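Local coordinates for protein thymine dioxygenase (PDB 5C3O) that probably acts as an iron- and 2-oxoglutarate-dependent dioxygenase that hydroxylates the methyl group of thymine, and holds a calcium ion at its metal site, at residues N9-V14 with Q241-T246; G231-K236 with H273-P278. All coordinates share one frame; numbering follows the deposited sequence.

Contact 1 of 2, residues N9-V14 with Q241-T246; sequences NEDGLV and QFIDAT
I243 meets three side chains of the facing hairpin, E10, D11 and L13, and illustrates how one branched residue can touch several neighbours without a single hydrogen bond crossing the interface. E10 lies aslant over it: with CG anti to the backbone N (chi1 -171°) and the chain extended beyond, the glutamate runs past both branches of the isoleucine, its aliphatic part near CG1 and CG2 and its OE1 3.6 Å from I243 CG1. The CD1 methyl of I243 reaches instead to the aspartate, 4.0 Å from D11 CB. On the inner side, the side chains of L13 and I243 run antiparallel alongside one another, with L13 CD1 4.1 Å from I243 CB; the leucine is buried and also rests on V235.

The segment 9-14 is a tight beta hairpin closed by a type I' turn from E10 to L13. Backbone bonds run both ways between these two residues, L13 N giving to E10 O at 2.9 Å, and G12 sits in the turn with positive phi. This N-terminal hairpin thus packs against the outer strand 242-244 of the small antiparallel sheet in the oxygenase domain.

At the turn, D11 and Q241 pass at a slant, carboxylate and amide planes 80° apart. Their contact is one of packing: D11 OD2 comes within 3.2 Å of Q241 CG, and the amide nitrogen stays near the carboxylate without a hydrogen bond. The carboxylate of D11 is hydrogen-bonded through OD2 to S237 OG, which also receives the backbone N of Q241, and more weakly through OD1 to N239.

Contact 2 of 2, residues G231-K236 with H273-P278; sequences GGLQVK and HRVVEP. With CA (calcium ion), chain H.
Q234 and R274 are joined through backbone and side chain alike. In the backbone they form a hydrogen-bonded antiparallel pair: Q234 N gives to R274 O at 2.7 Å, nearly in line with the carbonyl, and R274 N returns a bond to Q234 O at 2.9 Å. Beside this pair the arginine turns its guanidinium edge to the glutamine amide. Both NE and NH2 of R274 point at the one acceptor, Q234 OE1, with NE 2.9 Å from it; OE1 lies in the guanidinium plane, while the amide plane is turned by 30°. The other half of the amide is used too, since Q234 NE2 is hydrogen-bonded to D244 OD1, which fixes the flip of the group. R274 NH1 has E215 as a long, weak ion-pair partner. A leucine in place of R274 would probably leave Q234 OE1 without its two donors and F242 without its cation-pi partner.

Beyond the strand, V276 N bonds G232 O at 2.7 Å, more bent, with the donor tilted 33° from the carbonyl plane.

On the sheet face shared by L233, V235 and V275, H273 has CG between the backbone N and carbonyl carbon (chi1 62°), lifting the ring toward the metal. L233 CD1 lies at the ring edge, 3.7 Å from H273 CD2. H273 ND1 is hydrogen-bonded to T271 O, which probably helps to hold NE2 toward the calcium ion, bound at 2.2 Å. H216 and D218 bind the same ion, as do two waters; the two histidines and the aspartate form the facial triad of the double-stranded beta-helix dioxygenases, with calcium here presumably in iron's place.

In the fold
Both contacts draw on one three-stranded antiparallel sheet, in which strand 233-236 lies between 242-244 and 273-275. Contact 2 is the buried one, built within that sheet from backbone bonds and a paired glutamine and arginine, and it carries a ligand of the metal. Contact 1 is partly buried and nearer the surface: there the N-terminal hairpin leans on the sheet's outer strand mainly through side chains, with no hydrogen bond across and with carboxylates lying over aliphatic groups. Their centres are 11 Å apart, and they meet where strands 242-244 and 233-236 run as neighbours, A245 N bonding L233 O at 2.8 Å.

Contact 1 of 2, residues N9-V14 with Q241-T246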
# COMPACT_ATOMS: atom_id res chain seq x y z
N ASN A 9 -9.19 10.25 14.14
CA ASN A 9 -9.33 11.62 14.64
C ASN A 9 -8.88 11.66 16.09
O ASN A 9 -9.63 11.30 16.99
CB ASN A 9 -10.77 12.10 14.49
CG ASN A 9 -10.93 13.59 14.76
OD1 ASN A 9 -9.97 14.28 15.11
ND2 ASN A 9 -12.15 14.09 14.59
N GLU A 10 -7.63 12.08 16.31
CA GLU A 10 -7.02 12.01 17.63
C GLU A 10 -5.75 12.85 17.69
O GLU A 10 -4.89 12.76 16.81
CB GLU A 10 -6.69 10.56 17.97
CG GLU A 10 -6.25 10.32 19.40
CD GLU A 10 -6.08 8.84 19.71
OE1 GLU A 10 -4.99 8.45 20.18
OE2 GLU A 10 -7.03 8.07 19.46
N ASP A 11 -5.63 13.68 18.73
CA ASP A 11 -4.43 14.48 19.00
C ASP A 11 -4.08 15.42 17.85
O ASP A 11 -2.90 15.66 17.56
CB ASP A 11 -3.25 13.56 19.34
CG ASP A 11 -2.11 14.28 20.04
OD1 ASP A 11 -2.37 14.95 21.07
OD2 ASP A 11 -0.96 14.18 19.57
N GLY A 12 -5.10 15.95 17.18
CA GLY A 12 -4.91 16.82 16.02
C GLY A 12 -4.60 16.09 14.71
O GLY A 12 -4.40 16.73 13.68
N LEU A 13 -4.55 14.76 14.75
CA LEU A 13 -4.30 13.96 13.55
C LEU A 13 -5.65 13.53 12.98
O LEU A 13 -6.40 12.80 13.63
CB LEU A 13 -3.45 12.73 13.87
CG LEU A 13 -2.54 12.16 12.77
CD1 LEU A 13 -2.16 10.72 13.10
CD2 LEU A 13 -3.18 12.21 11.39
N VAL A 14 -5.95 14.00 11.77
CA VAL A 14 -7.20 13.66 11.10
C VAL A 14 -6.89 12.96 9.77
O VAL A 14 -6.42 13.58 8.83
CB VAL A 14 -8.07 14.91 10.85
CG1 VAL A 14 -9.44 14.52 10.32
CG2 VAL A 14 -8.21 15.73 12.14
N GLN A 241 3.00 12.59 18.98
CA GLN A 241 2.82 11.22 19.46
C GLN A 241 2.23 10.30 18.39
O GLN A 241 1.59 10.76 17.44
CB GLN A 241 1.98 11.16 20.75
CG GLN A 241 0.52 11.59 20.62
CD GLN A 241 -0.40 10.89 21.62
OE1 GLN A 241 -0.13 9.76 22.04
NE2 GLN A 241 -1.50 11.54 21.99
N PHE A 242 2.45 9.00 18.55
CA PHE A 242 2.05 8.01 17.56
C PHE A 242 0.64 7.48 17.81
O PHE A 242 0.40 6.82 18.82
CB PHE A 242 3.07 6.88 17.52
CG PHE A 242 4.35 7.25 16.83
CD1 PHE A 242 5.33 7.97 17.50
CD2 PHE A 242 4.55 6.92 15.50
CE1 PHE A 242 6.50 8.33 16.86
CE2 PHE A 242 5.72 7.28 14.85
CZ PHE A 242 6.70 7.98 15.53
N ILE A 243 -0.27 7.79 16.89
CA ILE A 243 -1.66 7.34 16.99
C ILE A 243 -1.85 6.10 16.13
O ILE A 243 -1.28 5.99 15.04
CB ILE A 243 -2.64 8.45 16.53
CG1 ILE A 243 -2.70 9.57 17.57
CG2 ILE A 243 -4.05 7.89 16.34
CD1 ILE A 243 -1.43 10.37 17.70
N ASP A 244 -2.67 5.17 16.63
CA ASP A 244 -2.95 3.92 15.93
C ASP A 244 -3.79 4.17 14.68
O ASP A 244 -4.80 4.86 14.74
CB ASP A 244 -3.68 2.95 16.86
CG ASP A 244 -2.83 2.49 18.03
OD1 ASP A 244 -1.65 2.13 17.81
OD2 ASP A 244 -3.34 2.49 19.17
N ALA A 245 -3.36 3.60 13.56
CA ALA A 245 -4.14 3.62 12.33
C ALA A 245 -5.11 2.44 12.36
O ALA A 245 -4.87 1.42 11.72
CB ALA A 245 -3.23 3.55 11.11
N THR A 246 -6.19 2.60 13.12
CA THR A 246 -7.16 1.53 13.35
C THR A 246 -7.64 0.90 12.03
O THR A 246 -8.13 1.61 11.15
CB THR A 246 -8.37 2.06 14.15
OG1 THR A 246 -7.95 2.37 15.49
CG2 THR A 246 -9.49 1.03 14.22

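Contact 2 of 2, residues G231-K236 with H273-P278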
# COMPACT_ATOMS: atom_id res chain seq x y z
N GLY A 231 -4.16 -4.95 12.84
CA GLY A 231 -3.49 -3.65 12.73
C GLY A 231 -2.03 -3.66 13.16
O GLY A 231 -1.35 -4.68 13.05
N GLY A 232 -1.57 -2.52 13.67
CA GLY A 232 -0.17 -2.35 14.06
C GLY A 232 0.48 -1.06 13.59
O GLY A 232 1.53 -0.66 14.12
N LEU A 233 -0.12 -0.40 12.60
CA LEU A 233 0.44 0.84 12.04
C LEU A 233 0.15 2.04 12.93
O LEU A 233 -0.97 2.21 13.42
CB LEU A 233 -0.14 1.09 10.63
CG LEU A 233 0.22 2.42 9.94
CD1 LEU A 233 1.72 2.51 9.68
CD2 LEU A 233 -0.55 2.58 8.65
N GLN A 234 1.16 2.88 13.12
CA GLN A 234 1.00 4.13 13.86
C GLN A 234 1.56 5.32 13.09
O GLN A 234 2.63 5.23 12.50
CB GLN A 234 1.69 4.04 15.22
CG GLN A 234 0.93 3.20 16.23
CD GLN A 234 1.66 3.07 17.56
OE1 GLN A 234 2.87 3.28 17.66
NE2 GLN A 234 0.91 2.72 18.60
N VAL A 235 0.84 6.44 13.14
CA VAL A 235 1.21 7.66 12.43
C VAL A 235 1.41 8.79 13.43
O VAL A 235 0.58 8.99 14.32
CB VAL A 235 0.12 8.04 11.41
CG1 VAL A 235 0.50 9.30 10.63
CG2 VAL A 235 -0.15 6.88 10.46
N LYS A 236 2.51 9.53 13.29
CA LYS A 236 2.81 10.64 14.19
C LYS A 236 1.83 11.81 14.00
O LYS A 236 1.51 12.19 12.87
CB LYS A 236 4.24 11.15 14.00
CG LYS A 236 4.74 12.02 15.14
CD LYS A 236 5.99 12.82 14.79
CE LYS A 236 7.24 11.96 14.85
NZ LYS A 236 8.45 12.72 14.42
N HIS A 273 5.88 7.49 10.35
CA HIS A 273 5.01 6.44 10.86
C HIS A 273 5.83 5.19 11.20
O HIS A 273 7.03 5.15 10.93
CB HIS A 273 3.93 6.11 9.82
CG HIS A 273 4.47 5.58 8.54
ND1 HIS A 273 5.10 6.37 7.61
CD2 HIS A 273 4.46 4.32 8.03
CE1 HIS A 273 5.47 5.63 6.58
NE2 HIS A 273 5.10 4.38 6.81
N ARG A 274 5.19 4.19 11.80
CA ARG A 274 5.88 2.96 12.19
C ARG A 274 4.89 1.82 12.40
O ARG A 274 3.72 2.06 12.68
CB ARG A 274 6.67 3.19 13.49
CG ARG A 274 5.79 3.34 14.72
CD ARG A 274 6.56 3.81 15.95
NE ARG A 274 5.67 3.95 17.10
CZ ARG A 274 6.02 4.46 18.28
NH1 ARG A 274 7.27 4.88 18.50
NH2 ARG A 274 5.12 4.55 19.25
N VAL A 275 5.38 0.59 12.27
CA VAL A 275 4.56 -0.59 12.57
C VAL A 275 4.95 -1.17 13.93
O VAL A 275 6.12 -1.17 14.32
CB VAL A 275 4.65 -1.68 11.46
CG1 VAL A 275 4.19 -1.11 10.13
CG2 VAL A 275 6.05 -2.27 11.35
N VAL A 276 3.94 -1.67 14.64
CA VAL A 276 4.06 -2.06 16.04
C VAL A 276 3.24 -3.32 16.28
O VAL A 276 2.25 -3.56 15.59
CB VAL A 276 3.59 -0.89 16.94
CG1 VAL A 276 3.07 -1.37 18.29
CG2 VAL A 276 4.70 0.13 17.12
N GLU A 277 3.67 -4.14 17.24
CA GLU A 277 2.89 -5.31 17.65
C GLU A 277 1.65 -4.82 18.41
O GLU A 277 1.78 -4.04 19.35
CB GLU A 277 3.72 -6.25 18.54
CG GLU A 277 4.61 -7.22 17.78
CD GLU A 277 5.69 -6.55 16.95
OE1 GLU A 277 6.14 -7.16 15.95
OE2 GLU A 277 6.09 -5.41 17.28
N PRO A 278 0.46 -5.27 17.99
CA PRO A 278 -0.78 -4.78 18.60
C PRO A 278 -0.99 -5.28 20.04
O PRO A 278 -0.31 -6.23 20.45
CB PRO A 278 -1.87 -5.34 17.68
CG PRO A 278 -1.27 -6.59 17.12
CD PRO A 278 0.20 -6.32 16.98
CA CA H . 6.20 2.86 5.65
O HOH W 1 5.04 1.27 6.93
O HOH W 2 3.88 2.53 4.96